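Local coordinates for DUF2666 domain-containing protein (Pyrococcus furiosus, PDB 3V68), which is a DUF2666-family protein of uncertain function that probably binds double-stranded DNA, at residues L161-V175 with V237-E249. Residues are numbered along the deposited sequence; the frame is centred on the assembly and turned at random.
Sequences LDIARLLASINETAV and VDVPSKNLEKYLE
The last helix of the chain, 241-248, packs roughly antiparallel against helix 160-181, and E172 receives its first turn. The E172 carboxylate takes S241 OG on OE1 at 2.6 Å, from the syn side, and S241 N on OE2 at 2.9 Å, a straight bond (169°) arriving from above the carboxylate plane. A chi1 of 71° sets OG between the backbone N and carbonyl carbon of S241, which brings the hydroxyl to the acid that the amide also meets. Water 4 joins E172 OE2 to K242 N, so the carboxylate meets one amide directly and the next through water, a position where its negative charge would probably suit the helix dipole. Beside this polar grip the helices come close: A168 CB lies 3.8 Å from S241 CB, and S241 fits as a knob among R165, A168, S169 and E172. R165 returns the knob, its CD 3.7 Å from E245 CA, while the guanidinium bends back at chi3 (47°) to hold D162 OD1 side-on through NE and NH2; water 1 bridges its NH1 to E245 OE1. Farther along, L161 puts CD1 on L244 CD2 and CD2 against Y247 CD2 (3.4 Å). At the other end D238, salt-bridged to R107 and R227, sets OD2 3.7 Å from V175 CG2. The helical part is an antiparallel pair interlocked by R165 and S241, knobs into holes, with its shorter member's N-terminus bound by a glutamate of its partner.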
ATOM      1  N   LEU A 161      -2.099 -13.119   9.246  1.00 18.10           N
ATOM      2  CA  LEU A 161      -2.498 -11.727   9.413  1.00 17.63           C
ATOM      3  C   LEU A 161      -1.381 -10.871  10.011  1.00 17.46           C
ATOM      4  O   LEU A 161      -1.332  -9.664   9.776  1.00 17.07           O
ATOM      5  CB  LEU A 161      -3.769 -11.619  10.266  1.00 17.90           C
ATOM      6  CG  LEU A 161      -4.611 -10.365  10.018  1.00 18.67           C
ATOM      7  CD1 LEU A 161      -5.399 -10.491   8.731  1.00 19.57           C
ATOM      8  CD2 LEU A 161      -5.548 -10.104  11.179  1.00 19.45           C
ATOM      9  N   ASP A 162      -0.486 -11.494  10.773  1.00 17.22           N
ATOM     10  CA  ASP A 162       0.634 -10.762  11.348  1.00 17.05           C
ATOM     11  C   ASP A 162       1.695 -10.447  10.302  1.00 16.35           C
ATOM     12  O   ASP A 162       2.323  -9.386  10.349  1.00 16.41           O
ATOM     13  CB  ASP A 162       1.256 -11.502  12.526  1.00 17.45           C
ATOM     14  CG  ASP A 162       2.149 -10.602  13.350  1.00 19.22           C
ATOM     15  OD1 ASP A 162       1.800  -9.409  13.492  1.00 21.45           O
ATOM     16  OD2 ASP A 162       3.198 -11.077  13.831  1.00 21.23           O
ATOM     17  N   ILE A 163       1.879 -11.369   9.364  1.00 15.43           N
ATOM     18  CA  ILE A 163       2.738 -11.129   8.210  1.00 14.51           C
ATOM     19  C   ILE A 163       2.142  -9.992   7.380  1.00 14.06           C
ATOM     20  O   ILE A 163       2.858  -9.077   6.968  1.00 13.98           O
ATOM     21  CB  ILE A 163       2.944 -12.407   7.365  1.00 14.67           C
ATOM     22  CG1 ILE A 163       3.532 -13.526   8.236  1.00 15.13           C
ATOM     23  CG2 ILE A 163       3.851 -12.121   6.172  1.00 15.13           C
ATOM     24  CD1 ILE A 163       3.500 -14.893   7.593  1.00 16.15           C
ATOM     25  N   ALA A 164       0.825 -10.037   7.174  1.00 13.71           N
ATOM     26  CA  ALA A 164       0.117  -8.948   6.500  1.00 13.51           C
ATOM     27  C   ALA A 164       0.379  -7.605   7.176  1.00 13.65           C
ATOM     28  O   ALA A 164       0.616  -6.606   6.497  1.00 13.62           O
ATOM     29  CB  ALA A 164      -1.376  -9.227   6.450  1.00 13.67           C
ATOM     30  N   ARG A 165       0.326  -7.591   8.508  1.00 13.55           N
ATOM     31  CA  ARG A 165       0.553  -6.367   9.282  1.00 13.56           C
ATOM     32  C   ARG A 165       1.955  -5.812   9.051  1.00 13.07           C
ATOM     33  O   ARG A 165       2.119  -4.610   8.821  1.00 12.93           O
ATOM     34  CB  ARG A 165       0.335  -6.607  10.779  1.00 13.82           C
ATOM     35  CG  ARG A 165       0.310  -5.324  11.600  1.00 16.23           C
ATOM     36  CD  ARG A 165       0.576  -5.564  13.082  1.00 19.91           C
ATOM     37  NE  ARG A 165       1.730  -6.428  13.318  1.00 22.28           N
ATOM     38  CZ  ARG A 165       3.005  -6.046  13.254  1.00 24.26           C
ATOM     39  NH1 ARG A 165       3.336  -4.795  12.950  1.00 24.27           N
ATOM     40  NH2 ARG A 165       3.963  -6.932  13.490  1.00 25.19           N
ATOM     41  N   LEU A 166       2.955  -6.689   9.124  1.00 12.77           N
ATOM     42  CA  LEU A 166       4.348  -6.292   8.937  1.00 12.56           C
ATOM     43  C   LEU A 166       4.575  -5.761   7.528  1.00 11.90           C
ATOM     44  O   LEU A 166       5.238  -4.737   7.345  1.00 12.07           O
ATOM     45  CB  LEU A 166       5.310  -7.448   9.232  1.00 12.93           C
ATOM     46  CG  LEU A 166       6.790  -7.044   9.285  1.00 14.32           C
ATOM     47  CD1 LEU A 166       7.067  -6.097  10.451  1.00 16.09           C
ATOM     48  CD2 LEU A 166       7.682  -8.274   9.359  1.00 15.28           C
ATOM     49  N   LEU A 167       4.020  -6.456   6.540  1.00 11.73           N
ATOM     50  CA  LEU A 167       4.118  -6.007   5.153  1.00 11.19           C
ATOM     51  C   LEU A 167       3.469  -4.634   4.959  1.00 10.95           C
ATOM     52  O   LEU A 167       4.028  -3.770   4.283  1.00 10.42           O
ATOM     53  CB  LEU A 167       3.499  -7.035   4.203  1.00 11.42           C
ATOM     54  CG  LEU A 167       4.228  -8.375   4.059  1.00 11.05           C
ATOM     55  CD1 LEU A 167       3.356  -9.335   3.275  1.00 12.28           C
ATOM     56  CD2 LEU A 167       5.582  -8.201   3.381  1.00 12.62           C
ATOM     57  N   ALA A 168       2.305  -4.429   5.572  1.00 10.75           N
ATOM     58  CA  ALA A 168       1.624  -3.135   5.522  1.00 10.64           C
ATOM     59  C   ALA A 168       2.448  -2.032   6.190  1.00 10.64           C
ATOM     60  O   ALA A 168       2.510  -0.905   5.684  1.00 10.46           O
ATOM     61  CB  ALA A 168       0.231  -3.235   6.155  1.00 10.72           C
ATOM     62  N   SER A 169       3.074  -2.369   7.318  1.00 10.77           N
ATOM     63  CA  SER A 169       3.944  -1.443   8.044  1.00 10.78           C
ATOM     64  C   SER A 169       5.169  -1.057   7.218  1.00 10.15           C
ATOM     65  O   SER A 169       5.566   0.107   7.197  1.00 10.68           O
ATOM     66  CB  SER A 169       4.378  -2.050   9.381  1.00 11.21           C
ATOM     67  OG  SER A 169       5.031  -1.079  10.183  1.00 12.32           O
ATOM     68  N   ILE A 170       5.757  -2.035   6.531  1.00  9.96           N
ATOM     69  CA  ILE A 170       6.893  -1.776   5.646  1.00  9.48           C
ATOM     70  C   ILE A 170       6.465  -0.866   4.496  1.00  9.30           C
ATOM     71  O   ILE A 170       7.178   0.076   4.144  1.00  9.67           O
ATOM     72  CB  ILE A 170       7.513  -3.088   5.120  1.00  9.39           C
ATOM     73  CG1 ILE A 170       8.241  -3.804   6.260  1.00  9.39           C
ATOM     74  CG2 ILE A 170       8.476  -2.815   3.953  1.00  9.53           C
ATOM     75  CD1 ILE A 170       8.556  -5.260   5.987  1.00 10.08           C
ATOM     76  N   ASN A 171       5.285  -1.123   3.937  1.00  9.72           N
ATOM     77  CA  ASN A 171       4.759  -0.274   2.882  1.00  9.48           C
ATOM     78  C   ASN A 171       4.611   1.168   3.362  1.00  9.76           C
ATOM     79  O   ASN A 171       4.956   2.104   2.644  1.00 10.04           O
ATOM     80  CB  ASN A 171       3.414  -0.806   2.383  1.00  9.40           C
ATOM     81  CG  ASN A 171       2.860   0.005   1.232  1.00 10.21           C
ATOM     82  OD1 ASN A 171       1.750   0.553   1.311  1.00 12.34           O
ATOM     83  ND2 ASN A 171       3.622   0.089   0.155  1.00  8.02           N
ATOM     84  N   GLU A 172       4.110   1.334   4.583  1.00  9.87           N
ATOM     85  CA  GLU A 172       3.941   2.664   5.164  1.00 10.07           C
ATOM     86  C   GLU A 172       5.268   3.397   5.295  1.00 10.24           C
ATOM     87  O   GLU A 172       5.348   4.582   4.997  1.00 10.70           O
ATOM     88  CB  GLU A 172       3.211   2.579   6.503  1.00  9.95           C
ATOM     89  CG  GLU A 172       1.726   2.321   6.320  1.00 11.19           C
ATOM     90  CD  GLU A 172       1.049   1.792   7.564  1.00 12.92           C
ATOM     91  OE1 GLU A 172       1.757   1.371   8.508  1.00 13.39           O
ATOM     92  OE2 GLU A 172      -0.202   1.797   7.581  1.00 14.17           O
ATOM     93  N   THR A 173       6.313   2.682   5.701  1.00 10.57           N
ATOM     94  CA  THR A 173       7.648   3.273   5.777  1.00 10.73           C
ATOM     95  C   THR A 173       8.100   3.754   4.403  1.00 10.39           C
ATOM     96  O   THR A 173       8.595   4.880   4.256  1.00 10.24           O
ATOM     97  CB  THR A 173       8.668   2.275   6.348  1.00 10.87           C
ATOM     98  OG1 THR A 173       8.404   2.090   7.743  1.00 12.47           O
ATOM     99  CG2 THR A 173      10.114   2.768   6.160  1.00 11.60           C
ATOM    100  N   ALA A 174       7.919   2.898   3.402  1.00 10.22           N
ATOM    101  CA  ALA A 174       8.319   3.235   2.042  1.00 10.28           C
ATOM    102  C   ALA A 174       7.590   4.474   1.539  1.00 10.77           C
ATOM    103  O   ALA A 174       8.218   5.396   1.034  1.00 11.20           O
ATOM    104  CB  ALA A 174       8.098   2.055   1.099  1.00 10.29           C
ATOM    105  N   VAL A 175       6.270   4.492   1.697  1.00 10.85           N
ATOM    106  CA  VAL A 175       5.446   5.625   1.270  1.00 12.01           C
ATOM    107  C   VAL A 175       5.835   6.908   2.015  1.00 12.38           C
ATOM    108  O   VAL A 175       5.942   7.976   1.410  1.00 13.07           O
ATOM    109  CB  VAL A 175       3.930   5.315   1.419  1.00 12.03           C
ATOM    110  CG1 VAL A 175       3.081   6.540   1.089  1.00 13.12           C
ATOM    111  CG2 VAL A 175       3.537   4.167   0.510  1.00 13.20           C
ATOM    112  N   VAL A 237      -5.099   3.451  -0.913  1.00 12.25           N
ATOM    113  CA  VAL A 237      -4.441   2.422  -1.725  1.00 12.39           C
ATOM    114  C   VAL A 237      -3.283   1.762  -0.977  1.00 12.65           C
ATOM    115  O   VAL A 237      -2.646   0.830  -1.487  1.00 13.15           O
ATOM    116  CB  VAL A 237      -3.959   2.955  -3.097  1.00 12.20           C
ATOM    117  CG1 VAL A 237      -5.145   3.262  -4.011  1.00 12.05           C
ATOM    118  CG2 VAL A 237      -3.038   4.176  -2.938  1.00 11.59           C
ATOM    119  N   ASP A 238      -3.010   2.256   0.230  1.00 13.08           N
ATOM    120  CA  ASP A 238      -2.028   1.654   1.131  1.00 13.52           C
ATOM    121  C   ASP A 238      -2.784   1.067   2.324  1.00 13.98           C
ATOM    122  O   ASP A 238      -3.520   1.785   3.004  1.00 14.46           O
ATOM    123  CB  ASP A 238      -0.982   2.695   1.580  1.00 13.62           C
ATOM    124  CG  ASP A 238      -0.240   3.338   0.405  1.00 13.85           C
ATOM    125  OD1 ASP A 238       0.203   2.596  -0.501  1.00 14.58           O
ATOM    126  OD2 ASP A 238      -0.093   4.588   0.387  1.00 15.72           O
ATOM    127  N   VAL A 239      -2.626  -0.237   2.556  1.00 14.01           N
ATOM    128  CA  VAL A 239      -3.295  -0.932   3.670  1.00 13.87           C
ATOM    129  C   VAL A 239      -2.879  -0.326   5.019  1.00 14.02           C
ATOM    130  O   VAL A 239      -1.688  -0.228   5.306  1.00 14.24           O
ATOM    131  CB  VAL A 239      -2.994  -2.458   3.660  1.00 13.88           C
ATOM    132  CG1 VAL A 239      -3.488  -3.125   4.945  1.00 14.26           C
ATOM    133  CG2 VAL A 239      -3.611  -3.122   2.429  1.00 14.17           C
ATOM    134  N   PRO A 240      -3.861   0.105   5.840  1.00 14.10           N
ATOM    135  CA  PRO A 240      -3.513   0.669   7.144  1.00 14.05           C
ATOM    136  C   PRO A 240      -3.085  -0.414   8.138  1.00 14.21           C
ATOM    137  O   PRO A 240      -3.916  -1.206   8.606  1.00 14.20           O
ATOM    138  CB  PRO A 240      -4.808   1.368   7.578  1.00 13.97           C
ATOM    139  CG  PRO A 240      -5.890   0.616   6.893  1.00 14.51           C
ATOM    140  CD  PRO A 240      -5.313   0.155   5.582  1.00 13.81           C
ATOM    141  N   SER A 241      -1.789  -0.455   8.447  1.00 13.88           N
ATOM    142  CA  SER A 241      -1.246  -1.495   9.319  1.00 14.31           C
ATOM    143  C   SER A 241      -1.876  -1.435  10.709  1.00 14.42           C
ATOM    144  O   SER A 241      -2.057  -2.468  11.347  1.00 14.43           O
ATOM    145  CB  SER A 241       0.278  -1.392   9.432  1.00 14.39           C
ATOM    146  OG  SER A 241       0.652  -0.257  10.194  1.00 15.09           O
ATOM    147  N   LYS A 242      -2.214  -0.228  11.158  1.00 15.01           N
ATOM    148  CA  LYS A 242      -2.798  -0.046  12.489  1.00 15.64           C
ATOM    149  C   LYS A 242      -4.107  -0.823  12.658  1.00 15.32           C
ATOM    150  O   LYS A 242      -4.401  -1.302  13.749  1.00 15.42           O
ATOM    151  CB  LYS A 242      -2.954   1.438  12.856  1.00 16.20           C
ATOM    152  CG  LYS A 242      -3.994   2.243  12.079  1.00 19.10           C
ATOM    153  CD  LYS A 242      -4.071   3.660  12.630  1.00 23.74           C
ATOM    154  CE  LYS A 242      -5.278   4.422  12.109  1.00 25.52           C
ATOM    155  NZ  LYS A 242      -5.422   5.738  12.798  1.00 28.06           N
ATOM    156  N   ASN A 243      -4.879  -0.960  11.580  1.00 15.07           N
ATOM    157  CA  ASN A 243      -6.117  -1.745  11.636  1.00 15.11           C
ATOM    158  C   ASN A 243      -5.838  -3.204  11.979  1.00 15.58           C
ATOM    159  O   ASN A 243      -6.549  -3.814  12.776  1.00 15.41           O
ATOM    160  CB  ASN A 243      -6.896  -1.655  10.321  1.00 14.89           C
ATOM    161  CG  ASN A 243      -7.482  -0.279  10.075  1.00 14.74           C
ATOM    162  OD1 ASN A 243      -6.877   0.740  10.414  1.00 15.55           O
ATOM    163  ND2 ASN A 243      -8.661  -0.240   9.457  1.00 14.57           N
ATOM    164  N   LEU A 244      -4.778  -3.749  11.390  1.00 15.96           N
ATOM    165  CA  LEU A 244      -4.400  -5.134  11.613  1.00 16.55           C
ATOM    166  C   LEU A 244      -3.764  -5.306  12.992  1.00 17.69           C
ATOM    167  O   LEU A 244      -3.979  -6.320  13.654  1.00 17.85           O
ATOM    168  CB  LEU A 244      -3.475  -5.631  10.493  1.00 16.37           C
ATOM    169  CG  LEU A 244      -4.080  -5.638   9.081  1.00 15.67           C
ATOM    170  CD1 LEU A 244      -3.007  -5.923   8.025  1.00 16.05           C
ATOM    171  CD2 LEU A 244      -5.242  -6.632   8.970  1.00 16.58           C
ATOM    172  N   GLU A 245      -3.005  -4.293  13.414  1.00 19.00           N
ATOM    173  CA  GLU A 245      -2.418  -4.224  14.751  1.00 20.76           C
ATOM    174  C   GLU A 245      -3.513  -4.284  15.813  1.00 21.41           C
ATOM    175  O   GLU A 245      -3.433  -5.083  16.750  1.00 21.63           O
ATOM    176  CB  GLU A 245      -1.608  -2.927  14.888  1.00 20.96           C
ATOM    177  CG  GLU A 245      -0.718  -2.822  16.129  1.00 23.82           C
ATOM    178  CD  GLU A 245       0.048  -1.504  16.183  1.00 26.68           C
ATOM    179  OE1 GLU A 245       0.324  -0.914  15.109  1.00 28.75           O
ATOM    180  OE2 GLU A 245       0.379  -1.057  17.302  1.00 29.10           O
ATOM    181  N   LYS A 246      -4.541  -3.452  15.643  1.00 22.12           N
ATOM    182  CA  LYS A 246      -5.659  -3.386  16.590  1.00 22.79           C
ATOM    183  C   LYS A 246      -6.472  -4.682  16.623  1.00 23.04           C
ATOM    184  O   LYS A 246      -6.927  -5.097  17.693  1.00 23.12           O
ATOM    185  CB  LYS A 246      -6.558  -2.174  16.301  1.00 22.87           C
ATOM    186  CG  LYS A 246      -7.689  -1.938  17.317  1.00 24.49           C
ATOM    187  CD  LYS A 246      -7.167  -1.619  18.714  1.00 26.43           C
ATOM    188  CE  LYS A 246      -8.291  -1.667  19.739  1.00 27.92           C
ATOM    189  NZ  LYS A 246      -7.807  -1.379  21.119  1.00 29.24           N
ATOM    190  N   TYR A 247      -6.648  -5.320  15.466  1.00 23.20           N
ATOM    191  CA  TYR A 247      -7.320  -6.618  15.431  1.00 23.58           C
ATOM    192  C   TYR A 247      -6.541  -7.671  16.223  1.00 23.92           C
ATOM    193  O   TYR A 247      -7.123  -8.412  17.017  1.00 23.97           O
ATOM    194  CB  TYR A 247      -7.583  -7.127  14.001  1.00 23.44           C
ATOM    195  CG  TYR A 247      -8.161  -8.528  14.022  1.00 23.84           C
ATOM    196  CD1 TYR A 247      -9.540  -8.736  14.100  1.00 24.25           C
ATOM    197  CD2 TYR A 247      -7.326  -9.644  14.032  1.00 23.87           C
ATOM    198  CE1 TYR A 247     -10.067 -10.024  14.156  1.00 24.23           C
ATOM    199  CE2 TYR A 247      -7.840 -10.930  14.090  1.00 24.53           C
ATOM    200  CZ  TYR A 247      -9.209 -11.115  14.153  1.00 24.65           C
ATOM    201  OH  TYR A 247      -9.714 -12.395  14.212  1.00 25.52           O
ATOM    202  N   LEU A 248      -5.229  -7.733  15.994  1.00 24.38           N
ATOM    203  CA  LEU A 248      -4.375  -8.756  16.604  1.00 25.08           C
ATOM    204  C   LEU A 248      -4.194  -8.580  18.114  1.00 25.63           C
ATOM    205  O   LEU A 248      -3.864  -9.541  18.812  1.00 25.97           O
ATOM    206  CB  LEU A 248      -3.015  -8.831  15.896  1.00 24.80           C
ATOM    207  CG  LEU A 248      -3.038  -9.367  14.458  1.00 24.73           C
ATOM    208  CD1 LEU A 248      -1.722  -9.090  13.747  1.00 24.46           C
ATOM    209  CD2 LEU A 248      -3.377 -10.851  14.410  1.00 24.65           C
ATOM    210  N   GLU A 249      -4.417  -7.366  18.612  1.00 26.43           N
ATOM    211  CA  GLU A 249      -4.369  -7.105  20.054  1.00 27.32           C
ATOM    212  C   GLU A 249      -5.454  -7.891  20.784  1.00 27.45           C
ATOM    213  O   GLU A 249      -6.582  -8.008  20.294  1.00 28.06           O
ATOM    214  CB  GLU A 249      -4.533  -5.614  20.346  1.00 27.35           C
ATOM    215  CG  GLU A 249      -3.308  -4.773  20.052  1.00 29.20           C
ATOM    216  CD  GLU A 249      -3.536  -3.303  20.344  1.00 30.98           C
ATOM    217  OE1 GLU A 249      -3.783  -2.955  21.520  1.00 32.99           O
ATOM    218  OE2 GLU A 249      -3.463  -2.489  19.400  1.00 32.51           O
TER
HETATM  219  O   HOH W   1       1.705  -2.081  13.007  1.00 35.15           O
HETATM  220  O   HOH W   2       0.532   0.019   3.830  1.00 14.49           O
HETATM  221  O   HOH W   3      -0.848  -1.605   0.598  1.00 16.44           O
HETATM  222  O   HOH W   4      -1.370   2.384   9.976  1.00 19.48           O